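Local coordinates for acetyl xylan esterase (Metagenome, PDB 6XYC), which acts as a bifunctional esterase that removes acetyl and feruloyl groups from complex xylans, using an alpha/beta-hydrolase fold, at residues D93-I98 and D147-L152; K40-I45 and P112-I117; A164-F169 and L223-D228; A65-A70 and D274-F279. All coordinates share one frame; numbering follows the deposited sequence.

Contact 1: residues D93-I98 and D147-L152; sequences DVKAAI and DIEGSL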
loop_
_atom_site.group_PDB
_atom_site.type_symbol
_atom_site.label_atom_id
_atom_site.label_comp_id
_atom_site.label_asym_id
_atom_site.label_seq_id
_atom_site.Cartn_x
_atom_site.Cartn_y
_atom_site.Cartn_z
ATOM N N ASP A 93 9.253 0.961 6.379
ATOM C CA ASP A 93 8.212 1.175 7.379
ATOM C C ASP A 93 7.061 0.202 7.179
ATOM O O ASP A 93 6.606 -0.448 8.125
ATOM C CB ASP A 93 7.718 2.619 7.306
ATOM C CG ASP A 93 8.748 3.611 7.810
ATOM O OD1 ASP A 93 9.732 3.180 8.440
ATOM O OD2 ASP A 93 8.575 4.830 7.570
ATOM N N VAL A 94 6.580 0.087 5.940
ATOM C CA VAL A 94 5.489 -0.836 5.639
ATOM C C VAL A 94 5.880 -2.257 6.026
ATOM O O VAL A 94 5.113 -2.978 6.670
ATOM C CB VAL A 94 5.102 -0.746 4.152
ATOM C CG1 VAL A 94 4.044 -1.797 3.823
ATOM C CG2 VAL A 94 4.616 0.650 3.812
ATOM N N LYS A 95 7.090 -2.681 5.642
ATOM C CA LYS A 95 7.520 -4.042 5.951
ATOM C C LYS A 95 7.546 -4.277 7.457
ATOM O O LYS A 95 7.130 -5.336 7.937
ATOM C CB LYS A 95 8.896 -4.301 5.333
ATOM C CG LYS A 95 8.927 -4.186 3.809
ATOM C CD LYS A 95 8.445 -5.460 3.123
ATOM C CE LYS A 95 8.459 -5.302 1.611
ATOM N NZ LYS A 95 8.416 -6.612 0.893
ATOM N N ALA A 96 8.011 -3.286 8.220
ATOM C CA ALA A 96 8.045 -3.421 9.670
ATOM C C ALA A 96 6.640 -3.529 10.238
ATOM O O ALA A 96 6.394 -4.299 11.171
ATOM C CB ALA A 96 8.779 -2.232 10.295
ATOM N N ALA A 97 5.700 -2.764 9.688
ATOM C CA ALA A 97 4.322 -2.870 10.148
ATOM C C ALA A 97 3.762 -4.259 9.874
ATOM O O ALA A 97 3.069 -4.832 10.721
ATOM C CB ALA A 97 3.452 -1.810 9.468
ATOM N N ILE A 98 4.039 -4.807 8.687
ATOM C CA ILE A 98 3.572 -6.148 8.345
ATOM C C ILE A 98 4.132 -7.169 9.328
ATOM O O ILE A 98 3.413 -8.044 9.825
ATOM C CB ILE A 98 3.964 -6.497 6.899
ATOM C CG1 ILE A 98 3.199 -5.631 5.899
ATOM C CG2 ILE A 98 3.705 -7.969 6.636
ATOM C CD1 ILE A 98 3.824 -5.599 4.528
ATOM N N ASP A 147 17.758 -1.136 0.331
ATOM C CA ASP A 147 17.342 -2.182 1.257
ATOM C C ASP A 147 15.831 -2.083 1.443
ATOM O O ASP A 147 15.337 -1.155 2.091
ATOM C CB ASP A 147 18.085 -2.021 2.584
ATOM C CG ASP A 147 17.722 -3.079 3.599
ATOM O OD1 ASP A 147 16.903 -3.966 3.284
ATOM O OD2 ASP A 147 18.266 -3.022 4.721
ATOM N N ILE A 148 15.100 -3.039 0.873
ATOM C CA ILE A 148 13.642 -3.004 0.897
ATOM C C ILE A 148 13.110 -3.550 2.216
ATOM O O ILE A 148 12.287 -2.912 2.881
ATOM C CB ILE A 148 13.080 -3.788 -0.306
ATOM C CG1 ILE A 148 13.464 -3.100 -1.620
ATOM C CG2 ILE A 148 11.572 -3.948 -0.188
ATOM C CD1 ILE A 148 13.052 -1.658 -1.720
ATOM N N GLU A 149 13.570 -4.739 2.613
ATOM C CA GLU A 149 13.092 -5.355 3.848
ATOM C C GLU A 149 13.403 -4.483 5.058
ATOM O O GLU A 149 12.546 -4.286 5.927
ATOM C CB GLU A 149 13.718 -6.740 4.008
ATOM C CG GLU A 149 13.417 -7.421 5.328
ATOM C CD GLU A 149 11.985 -7.922 5.415
ATOM O OE1 GLU A 149 11.264 -7.844 4.398
ATOM O OE2 GLU A 149 11.594 -8.406 6.502
ATOM N N GLY A 150 14.625 -3.966 5.144
ATOM C CA GLY A 150 15.016 -3.141 6.269
ATOM C C GLY A 150 15.220 -3.947 7.541
ATOM O O GLY A 150 15.051 -5.169 7.597
ATOM N N SER A 151 15.596 -3.217 8.592
ATOM C CA SER A 151 15.917 -3.807 9.886
ATOM C C SER A 151 15.175 -3.112 11.023
ATOM O O SER A 151 15.622 -3.163 12.173
ATOM C CB SER A 151 17.418 -3.742 10.166
ATOM O OG SER A 151 18.153 -4.677 9.394
ATOM N N LEU A 152 14.041 -2.488 10.736
ATOM C CA LEU A 152 13.337 -1.710 11.739
ATOM C C LEU A 152 12.581 -2.609 12.708
ATOM O O LEU A 152 11.936 -3.585 12.310
ATOM C CB LEU A 152 12.362 -0.748 11.063
ATOM C CG LEU A 152 12.878 0.442 10.260
ATOM C CD1 LEU A 152 11.683 1.251 9.780
ATOM C CD2 LEU A 152 13.815 1.288 11.088
HETATM O O HOH W 1 10.668 -8.039 1.765
#
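Lys-95 and Ala-96 lie on helix 89-103 of the alpha/beta-hydrolase fold. They pack against Ile-148, Glu-149 and Leu-152, in the loop that leaves the hairpin of strands 138-141 and 144-147. No direct hydrogen bond joins the two segments. The lysine chain makes the largest share of the contact. It bends at chi2 (-82°) and then runs out extended past the loop. Lys-95 CG lies 3.7 Å from Ile-148 O. Lys-95 CE rests 3.8 Å from Ile-148 CG2. The lysine crosses the Glu-149 side chain at about a right angle. The charged ends do not touch, and a water lies between them, 2.8 Å from Lys-95 NZ and 2.7 Å from Glu-149 OE1. Thr-133 also binds the amine, while Ser-160 and Arg-99 hold the carboxylate. An alanine in place of Lys-95 would probably leave that water without its amine donor and open a gap beside Ile-148 CG2. At the next residue, Ala-96 CB meets Leu-152 CB at 4.0 Å. Leu-152 CD1 comes within 3.1 Å of Asp-93 OD1, a tight approach to an oxygen already gripped by Arg-80 and His-25. The loop is braced internally by an Asx motif: Gly-150 N donates to Asp-147 OD1 at 2.9 Å, reaching the oxygen from 52° out of the carboxylate plane.

Contact 2: residues K40-I45 and P112-I117; sequences KAIIII and PSFIGI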
loop_
_atom_site.group_PDB
_atom_site.type_symbol
_atom_site.label_atom_id
_atom_site.label_comp_id
_atom_site.label_asym_id
_atom_site.label_seq_id
_atom_site.Cartn_x
_atom_site.Cartn_y
_atom_site.Cartn_z
ATOM N N LYS A 40 -9.160 -12.480 9.682
ATOM C CA LYS A 40 -8.198 -12.180 8.632
ATOM C C LYS A 40 -7.996 -10.670 8.545
ATOM O O LYS A 40 -8.886 -9.882 8.879
ATOM C CB LYS A 40 -8.683 -12.743 7.293
ATOM C CG LYS A 40 -9.295 -14.138 7.404
ATOM C CD LYS A 40 -8.516 -15.188 6.607
ATOM C CE LYS A 40 -8.949 -16.600 6.977
ATOM N NZ LYS A 40 -9.554 -17.334 5.827
ATOM N N ALA A 41 -6.806 -10.263 8.108
ATOM C CA ALA A 41 -6.371 -8.886 8.282
ATOM C C ALA A 41 -6.108 -8.193 6.950
ATOM O O ALA A 41 -5.636 -8.803 5.983
ATOM C CB ALA A 41 -5.104 -8.812 9.147
ATOM N N ILE A 42 -6.413 -6.893 6.923
ATOM C CA ILE A 42 -6.099 -6.023 5.792
ATOM C C ILE A 42 -5.339 -4.817 6.330
ATOM O O ILE A 42 -5.843 -4.106 7.210
ATOM C CB ILE A 42 -7.357 -5.554 5.044
ATOM C CG1 ILE A 42 -8.207 -6.751 4.601
ATOM C CG2 ILE A 42 -6.964 -4.685 3.846
ATOM C CD1 ILE A 42 -7.558 -7.631 3.560
ATOM N N ILE A 43 -4.140 -4.581 5.798
ATOM C CA ILE A 43 -3.368 -3.383 6.109
ATOM C C ILE A 43 -3.728 -2.303 5.099
ATOM O O ILE A 43 -3.753 -2.552 3.886
ATOM C CB ILE A 43 -1.862 -3.681 6.088
ATOM C CG1 ILE A 43 -1.500 -4.608 7.254
ATOM C CG2 ILE A 43 -1.062 -2.387 6.166
ATOM C CD1 ILE A 43 -0.122 -5.218 7.155
ATOM N N ILE A 44 -4.032 -1.102 5.589
ATOM C CA ILE A 44 -4.413 -0.009 4.703
ATOM C C ILE A 44 -3.458 1.158 4.896
ATOM O O ILE A 44 -2.956 1.408 5.999
ATOM C CB ILE A 44 -5.875 0.437 4.923
ATOM C CG1 ILE A 44 -6.052 1.174 6.251
ATOM C CG2 ILE A 44 -6.814 -0.766 4.877
ATOM C CD1 ILE A 44 -7.453 1.763 6.434
ATOM N N ILE A 45 -3.227 1.897 3.810
ATOM C CA ILE A 45 -2.214 2.950 3.787
ATOM C C ILE A 45 -2.776 4.173 3.073
ATOM O O ILE A 45 -3.207 4.080 1.917
ATOM C CB ILE A 45 -0.915 2.497 3.090
ATOM C CG1 ILE A 45 -0.459 1.130 3.604
ATOM C CG2 ILE A 45 0.181 3.560 3.284
ATOM C CD1 ILE A 45 0.697 0.560 2.798
ATOM N N PRO A 112 -3.411 -14.798 11.103
ATOM C CA PRO A 112 -2.311 -14.427 10.202
ATOM C C PRO A 112 -2.207 -15.272 8.941
ATOM O O PRO A 112 -1.227 -15.122 8.204
ATOM C CB PRO A 112 -1.069 -14.626 11.085
ATOM C CG PRO A 112 -1.448 -15.766 11.989
ATOM C CD PRO A 112 -2.939 -15.604 12.250
ATOM N N SER A 113 -3.164 -16.165 8.668
ATOM C CA SER A 113 -3.130 -16.945 7.434
ATOM C C SER A 113 -3.485 -16.112 6.211
ATOM O O SER A 113 -3.240 -16.554 5.086
ATOM C CB SER A 113 -4.080 -18.139 7.539
ATOM O OG SER A 113 -5.432 -17.724 7.627
ATOM N N PHE A 114 -4.057 -14.924 6.406
ATOM C CA PHE A 114 -4.300 -13.995 5.311
ATOM C C PHE A 114 -4.050 -12.577 5.793
ATOM O O PHE A 114 -4.711 -12.108 6.724
ATOM C CB PHE A 114 -5.727 -14.119 4.772
ATOM C CG PHE A 114 -5.984 -13.265 3.568
ATOM C CD1 PHE A 114 -5.599 -13.692 2.307
ATOM C CD2 PHE A 114 -6.586 -12.021 3.692
ATOM C CE1 PHE A 114 -5.826 -12.909 1.196
ATOM C CE2 PHE A 114 -6.817 -11.231 2.582
ATOM C CZ PHE A 114 -6.439 -11.677 1.330
ATOM N N ILE A 115 -3.097 -11.900 5.162
ATOM C CA ILE A 115 -2.843 -10.481 5.395
ATOM C C ILE A 115 -2.820 -9.824 4.023
ATOM O O ILE A 115 -1.827 -9.932 3.294
ATOM C CB ILE A 115 -1.535 -10.224 6.146
ATOM C CG1 ILE A 115 -1.541 -10.960 7.486
ATOM C CG2 ILE A 115 -1.329 -8.733 6.368
ATOM C CD1 ILE A 115 -0.275 -10.766 8.313
ATOM N N GLY A 116 -3.909 -9.150 3.662
ATOM C CA GLY A 116 -3.930 -8.336 2.469
ATOM C C GLY A 116 -3.455 -6.926 2.750
ATOM O O GLY A 116 -3.275 -6.520 3.898
ATOM N N ILE A 117 -3.251 -6.170 1.675
ATOM C CA ILE A 117 -2.756 -4.804 1.798
ATOM C C ILE A 117 -3.383 -3.957 0.698
ATOM O O ILE A 117 -3.572 -4.415 -0.433
ATOM C CB ILE A 117 -1.213 -4.765 1.757
ATOM C CG1 ILE A 117 -0.699 -3.414 2.245
ATOM C CG2 ILE A 117 -0.697 -5.066 0.360
ATOM C CD1 ILE A 117 0.774 -3.397 2.607
#
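Phe-114 has CG anti to its backbone N (chi1 -175°), while Ile-42 carries CG1 beside its own N and bends again at chi2 (-66°). These turns bring Ile-42 CD1 to the edge of the phenyl ring, 3.8 Å from Phe-114 CE2. The same methyl, Ile-42 CD1, lies 3.9 Å from Gly-116 CA, where a side chain would otherwise stand. Ile-117 has CG1 anti to its N (chi1 -165°), which carries its CD1 towards Ile-43 and Ile-45. These side chains stand on two neighbouring parallel strands in the central sheet of the alpha/beta-hydrolase fold. Three backbone bonds set the register: Ala-41 N to Phe-114 O, Gly-116 N to Ala-41 O, and Ile-43 N to Gly-116 O. The bond from Ile-43 N to Gly-116 O is the shortest of the three, at 2.8 Å. Strand 114-120 runs on to Ser-121, which lines the inhibitor pocket and fits the pattern of a nucleophile elbow. On the face that helix 89-103 covers, Ile-43 CD1 meets Ile-115 CG2 at 3.8 Å. There too Ile-117 CG1 lies 4.0 Å from Ile-43 CB, and Ile-117 CD1 lies 4.0 Å from Ile-45 CD1. An alanine in place of Ile-117 would probably leave Ile-45 CD1 without this partner and open a gap beside Ile-43. At the strand start, Lys-40 CD passes 3.5 Å from Phe-114 CB, the two side chains crossing at about a right angle.

Contact 3: residues A164-F169 and L223-D228; sequences AVVDWF and LIIHGD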
loop_
_atom_site.group_PDB
_atom_site.type_symbol
_atom_site.label_atom_id
_atom_site.label_comp_id
_atom_site.label_asym_id
_atom_site.label_seq_id
_atom_site.Cartn_x
_atom_site.Cartn_y
_atom_site.Cartn_z
ATOM N N ALA A 164 -2.376 -10.517 -0.893
ATOM C CA ALA A 164 -3.191 -9.935 -1.951
ATOM C C ALA A 164 -3.075 -8.424 -1.844
ATOM O O ALA A 164 -2.803 -7.888 -0.763
ATOM C CB ALA A 164 -4.656 -10.376 -1.845
ATOM N N VAL A 165 -3.274 -7.744 -2.967
ATOM C CA VAL A 165 -3.073 -6.303 -3.044
ATOM C C VAL A 165 -4.267 -5.674 -3.742
ATOM O O VAL A 165 -4.750 -6.194 -4.752
ATOM C CB VAL A 165 -1.775 -5.946 -3.795
ATOM C CG1 VAL A 165 -1.634 -4.426 -3.923
ATOM C CG2 VAL A 165 -0.560 -6.558 -3.109
ATOM N N VAL A 166 -4.741 -4.551 -3.210
ATOM C CA VAL A 166 -5.683 -3.681 -3.913
ATOM C C VAL A 166 -5.032 -2.311 -4.043
ATOM O O VAL A 166 -4.716 -1.664 -3.034
ATOM C CB VAL A 166 -7.037 -3.585 -3.199
ATOM C CG1 VAL A 166 -7.919 -2.558 -3.900
ATOM C CG2 VAL A 166 -7.716 -4.940 -3.182
ATOM N N ASP A 167 -4.833 -1.875 -5.285
ATOM C CA ASP A 167 -4.104 -0.653 -5.610
ATOM C C ASP A 167 -5.113 0.370 -6.116
ATOM O O ASP A 167 -5.645 0.236 -7.227
ATOM C CB ASP A 167 -3.020 -0.954 -6.643
ATOM C CG ASP A 167 -2.538 0.269 -7.380
ATOM O OD1 ASP A 167 -2.662 1.395 -6.859
ATOM O OD2 ASP A 167 -2.015 0.098 -8.503
ATOM N N TRP A 168 -5.394 1.381 -5.291
ATOM C CA TRP A 168 -6.281 2.474 -5.683
ATOM C C TRP A 168 -5.432 3.591 -6.292
ATOM O O TRP A 168 -4.727 4.302 -5.573
ATOM C CB TRP A 168 -7.079 3.017 -4.501
ATOM C CG TRP A 168 -8.051 2.098 -3.824
ATOM C CD1 TRP A 168 -7.774 1.225 -2.817
ATOM C CD2 TRP A 168 -9.464 2.001 -4.063
ATOM N NE1 TRP A 168 -8.923 0.579 -2.421
ATOM C CE2 TRP A 168 -9.972 1.032 -3.174
ATOM C CE3 TRP A 168 -10.350 2.632 -4.948
ATOM C CZ2 TRP A 168 -11.321 0.673 -3.148
ATOM C CZ3 TRP A 168 -11.689 2.269 -4.922
ATOM C CH2 TRP A 168 -12.162 1.307 -4.024
ATOM N N PHE A 169 -5.522 3.751 -7.611
ATOM C CA PHE A 169 -4.876 4.825 -8.382
ATOM C C PHE A 169 -3.493 5.213 -7.845
ATOM O O PHE A 169 -3.202 6.382 -7.593
ATOM C CB PHE A 169 -5.788 6.072 -8.497
ATOM C CG PHE A 169 -6.491 6.492 -7.203
ATOM C CD1 PHE A 169 -7.801 6.099 -6.944
ATOM C CD2 PHE A 169 -5.865 7.327 -6.281
ATOM C CE1 PHE A 169 -8.452 6.487 -5.779
ATOM C CE2 PHE A 169 -6.516 7.711 -5.111
ATOM C CZ PHE A 169 -7.811 7.295 -4.864
ATOM N N LEU A 223 -5.681 -6.327 -7.427
ATOM C CA LEU A 223 -6.804 -5.594 -7.993
ATOM C C LEU A 223 -6.400 -4.132 -8.108
ATOM O O LEU A 223 -5.942 -3.529 -7.130
ATOM C CB LEU A 223 -8.054 -5.738 -7.122
ATOM C CG LEU A 223 -9.279 -4.914 -7.538
ATOM C CD1 LEU A 223 -9.895 -5.417 -8.820
ATOM C CD2 LEU A 223 -10.306 -4.927 -6.409
ATOM N N ILE A 224 -6.560 -3.571 -9.303
ATOM C CA ILE A 224 -6.175 -2.195 -9.598
ATOM C C ILE A 224 -7.440 -1.416 -9.937
ATOM O O ILE A 224 -8.230 -1.850 -10.784
ATOM C CB ILE A 224 -5.169 -2.125 -10.763
ATOM C CG1 ILE A 224 -3.977 -3.051 -10.515
ATOM C CG2 ILE A 224 -4.710 -0.689 -10.981
ATOM C CD1 ILE A 224 -3.227 -3.405 -11.777
ATOM N N ILE A 225 -7.624 -0.270 -9.288
ATOM C CA ILE A 225 -8.797 0.572 -9.489
ATOM C C ILE A 225 -8.315 1.992 -9.762
ATOM O O ILE A 225 -7.542 2.550 -8.974
ATOM C CB ILE A 225 -9.734 0.541 -8.268
ATOM C CG1 ILE A 225 -10.056 -0.901 -7.873
ATOM C CG2 ILE A 225 -11.013 1.301 -8.568
ATOM C CD1 ILE A 225 -10.817 -1.039 -6.586
ATOM N N HIS A 226 -8.775 2.578 -10.871
ATOM C CA HIS A 226 -8.295 3.893 -11.276
ATOM C C HIS A 226 -9.379 4.622 -12.052
ATOM O O HIS A 226 -9.992 4.050 -12.961
ATOM C CB HIS A 226 -7.021 3.769 -12.118
ATOM C CG HIS A 226 -6.118 4.958 -12.032
ATOM N ND1 HIS A 226 -4.778 4.851 -11.729
ATOM C CD2 HIS A 226 -6.358 6.278 -12.221
ATOM C CE1 HIS A 226 -4.233 6.056 -11.723
ATOM N NE2 HIS A 226 -5.170 6.940 -12.018
ATOM N N GLY A 227 -9.611 5.882 -11.687
ATOM C CA GLY A 227 -10.592 6.691 -12.391
ATOM C C GLY A 227 -10.017 7.217 -13.697
ATOM O O GLY A 227 -8.880 7.684 -13.760
ATOM N N ASP A 228 -10.820 7.127 -14.757
ATOM C CA ASP A 228 -10.351 7.580 -16.063
ATOM C C ASP A 228 -10.362 9.099 -16.201
ATOM O O ASP A 228 -10.024 9.611 -17.275
ATOM C CB ASP A 228 -11.164 6.912 -17.189
ATOM C CG ASP A 228 -12.603 7.391 -17.269
ATOM O OD1 ASP A 228 -12.944 8.456 -16.716
ATOM O OD2 ASP A 228 -13.393 6.686 -17.934
#
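Val-165, Asp-167 and Phe-169 pair with Leu-223 and Ile-225 through four backbone hydrogen bonds, as neighbouring parallel strands in the central sheet of the alpha/beta-hydrolase fold. Leu-223 N donates to Val-165 O, and Ile-225 N to Asp-167 O. In return Asp-167 N reaches Leu-223 O and Phe-169 N reaches Ile-225 O, both at 2.7 Å. The CA-H groups of Val-166, Ile-224 and Trp-168 add weaker contacts to carbonyls of this set. Two CH-pi contacts follow. Ile-225 has CG1 beside its backbone N (chi1 -52°) and an extended chain, which carries CD1 over one face of the indole, 3.7 Å from the centroid of the six-membered ring of Trp-168. Phe-169 CB sits over the centre of the His-226 ring, 3.5 Å from its centroid and only 5° off the normal. Apolar packing continues the Trp-168 side: Val-166 CG2 meets Leu-223 CB at 4.0 Å, the two side chains lying side by side. On the other side of the sheet Asp-167 OD2 lies 3.7 Å from Ile-224 CG2. His-226 has polar partners outside the two segments: ND1 bonds Ser-238 OG and NE2 bonds Val-233 O. With both nitrogens held, the imidazole is fixed in rotation and keeps a face to Phe-169. Phe-169 in turn meets the ring of His-262 and touches Asp-230, both of the likely catalytic triad, so the strand end probably helps place these residues.

Contact 4: residues A65-A70 and D274-F279; sequences APLLKA and DMTDFF
Pro-66, Leu-67 and Ala-70 make an apolar helix-to-helix contact with Met-275, Thr-276 and Phe-279. Helices 56-69 and 269-284 lie next to each other on the same face of the central sheet. The axes of the two short segments come within 9.7 Å and cross at -40°. Leu-67 CD2 is the main point of contact. Leu-67 CD2 touches Met-275 CE at 3.9 Å. The same methyl also meets Thr-276 CG2, and Leu-67 CD2 lies 4.0 Å from Phe-279 CD2. The methionine chain is extended as far as SD, then bends at chi3 (60°), which turns CE towards the leucine. Thr-276 puts its methyl, not its hydroxyl, into the interface. Thr-276 CG2 lies 3.6 Å from Pro-66 O. Thr-276 CG2 is also 3.8 Å from Ala-70 CB. The threonine OG1 bonds back to the carbonyl of Phe-272 in its own helix. On the sheet side, Leu-67 and Phe-279 both reach Ile-42 of strand 39-45, while Met-275 touches Trp-168. No hydrogen bond or salt bridge crosses between the two segments. The pairing therefore rests on the fit of methyl groups and ring, and the polar group of Thr-276 is satisfied within its own helix.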
loop_
_atom_site.group_PDB
_atom_site.type_symbol
_atom_site.label_atom_id
_atom_site.label_comp_id
_atom_site.label_asym_id
_atom_site.label_seq_id
_atom_site.Cartn_x
_atom_site.Cartn_y
_atom_site.Cartn_z
ATOM N N ALA A 65 -14.447 1.204 6.877
ATOM C CA ALA A 65 -15.755 0.632 7.173
ATOM C C ALA A 65 -16.109 -0.532 6.256
ATOM O O ALA A 65 -16.490 -1.595 6.771
ATOM C CB ALA A 65 -16.830 1.723 7.108
ATOM N N PRO A 66 -16.021 -0.418 4.924
ATOM C CA PRO A 66 -16.384 -1.582 4.087
ATOM C C PRO A 66 -15.588 -2.830 4.428
ATOM O O PRO A 66 -16.149 -3.934 4.447
ATOM C CB PRO A 66 -16.111 -1.094 2.656
ATOM C CG PRO A 66 -15.218 0.123 2.811
ATOM C CD PRO A 66 -15.597 0.742 4.123
ATOM N N LEU A 67 -14.293 -2.684 4.709
ATOM C CA LEU A 67 -13.476 -3.835 5.075
ATOM C C LEU A 67 -13.959 -4.470 6.372
ATOM O O LEU A 67 -14.036 -5.699 6.478
ATOM C CB LEU A 67 -12.013 -3.415 5.199
ATOM C CG LEU A 67 -11.366 -2.964 3.887
ATOM C CD1 LEU A 67 -9.929 -2.492 4.119
ATOM C CD2 LEU A 67 -11.407 -4.082 2.868
ATOM N N LEU A 68 -14.289 -3.652 7.373
ATOM C CA LEU A 68 -14.795 -4.197 8.630
ATOM C C LEU A 68 -16.124 -4.911 8.425
ATOM O O LEU A 68 -16.334 -6.011 8.948
ATOM C CB LEU A 68 -14.933 -3.072 9.661
ATOM C CG LEU A 68 -13.597 -2.511 10.158
ATOM C CD1 LEU A 68 -13.768 -1.141 10.786
ATOM C CD2 LEU A 68 -12.944 -3.487 11.139
ATOM N N LYS A 69 -17.031 -4.304 7.660
ATOM C CA LYS A 69 -18.325 -4.929 7.398
ATOM C C LYS A 69 -18.168 -6.244 6.645
ATOM O O LYS A 69 -19.007 -7.141 6.784
ATOM C CB LYS A 69 -19.220 -3.970 6.609
ATOM C CG LYS A 69 -19.735 -2.783 7.408
ATOM C CD LYS A 69 -19.361 -1.460 6.743
ATOM C CE LYS A 69 -20.523 -0.861 5.956
ATOM N NZ LYS A 69 -20.059 0.147 4.970
ATOM N N ALA A 70 -17.111 -6.376 5.844
ATOM C CA ALA A 70 -16.822 -7.618 5.139
ATOM C C ALA A 70 -16.213 -8.680 6.043
ATOM O O ALA A 70 -16.059 -9.828 5.609
ATOM C CB ALA A 70 -15.872 -7.349 3.965
ATOM N N ASP A 274 -16.140 -4.228 -5.024
ATOM C CA ASP A 274 -15.077 -4.861 -5.799
ATOM C C ASP A 274 -13.897 -5.210 -4.903
ATOM O O ASP A 274 -13.339 -6.311 -4.999
ATOM C CB ASP A 274 -14.623 -3.947 -6.941
ATOM C CG ASP A 274 -15.676 -3.783 -8.021
ATOM O OD1 ASP A 274 -16.481 -4.713 -8.233
ATOM O OD2 ASP A 274 -15.679 -2.719 -8.675
ATOM N N MET A 275 -13.509 -4.289 -4.013
ATOM C CA MET A 275 -12.355 -4.537 -3.153
ATOM C C MET A 275 -12.652 -5.644 -2.146
ATOM O O MET A 275 -11.837 -6.546 -1.942
ATOM C CB MET A 275 -11.952 -3.257 -2.416
ATOM C CG MET A 275 -10.994 -3.501 -1.253
ATOM S SD MET A 275 -10.434 -2.012 -0.392
ATOM C CE MET A 275 -11.979 -1.339 0.181
ATOM N N THR A 276 -13.812 -5.576 -1.486
ATOM C CA THR A 276 -14.119 -6.558 -0.450
ATOM C C THR A 276 -14.411 -7.925 -1.051
ATOM O O THR A 276 -14.056 -8.945 -0.456
ATOM C CB THR A 276 -15.296 -6.086 0.412
ATOM O OG1 THR A 276 -16.413 -5.749 -0.415
ATOM C CG2 THR A 276 -14.894 -4.874 1.234
ATOM N N ASP A 277 -15.037 -7.970 -2.228
ATOM C CA ASP A 277 -15.208 -9.244 -2.919
ATOM C C ASP A 277 -13.854 -9.853 -3.264
ATOM O O ASP A 277 -13.626 -11.051 -3.052
ATOM C CB ASP A 277 -16.052 -9.052 -4.187
ATOM C CG ASP A 277 -17.539 -8.943 -3.895
ATOM O OD1 ASP A 277 -17.936 -9.124 -2.723
ATOM O OD2 ASP A 277 -18.312 -8.677 -4.840
ATOM N N PHE A 278 -12.939 -9.031 -3.786
ATOM C CA PHE A 278 -11.606 -9.504 -4.146
ATOM C C PHE A 278 -10.890 -10.089 -2.936
ATOM O O PHE A 278 -10.416 -11.231 -2.963
ATOM C CB PHE A 278 -10.816 -8.342 -4.758
ATOM C CG PHE A 278 -9.363 -8.641 -4.994
ATOM C CD1 PHE A 278 -8.966 -9.349 -6.122
ATOM C CD2 PHE A 278 -8.394 -8.210 -4.105
ATOM C CE1 PHE A 278 -7.625 -9.629 -6.351
ATOM C CE2 PHE A 278 -7.050 -8.488 -4.325
ATOM C CZ PHE A 278 -6.665 -9.198 -5.453
ATOM N N PHE A 279 -10.816 -9.318 -1.850
ATOM C CA PHE A 279 -10.146 -9.805 -0.648
ATOM C C PHE A 279 -10.830 -11.050 -0.110
ATOM O O PHE A 279 -10.162 -11.978 0.361
ATOM C CB PHE A 279 -10.104 -8.716 0.435
ATOM C CG PHE A 279 -8.960 -7.748 0.288
ATOM C CD1 PHE A 279 -7.681 -8.168 -0.035
ATOM C CD2 PHE A 279 -9.167 -6.391 0.497
ATOM C CE1 PHE A 279 -6.643 -7.262 -0.162
ATOM C CE2 PHE A 279 -8.132 -5.489 0.371
ATOM C CZ PHE A 279 -6.869 -5.921 0.041
#

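Overall arrangement
From the N terminus, strand 39-45 opens contact 2 and helix 56-69, next in the chain, opens contact 4. Helix 89-103 opens contact 1 before contact 2 closes at 112-117, so these two cross. Contact 1 closes at 147-152. Contact 3 then runs from 164-169 to 223-228, in series after contacts 1 and 2. Contact 4 closes last, at 274-279; its long loop encloses contacts 1 and 3 and crosses contact 2. Contacts 2 and 3 share the central sheet, where Ile-117 pairs with the strand of Ala-164 and Val-166. Contact 4 packs on one face of that sheet, through Phe-278 and Phe-279, and contact 1 on the other, through Val-94 and Ile-98.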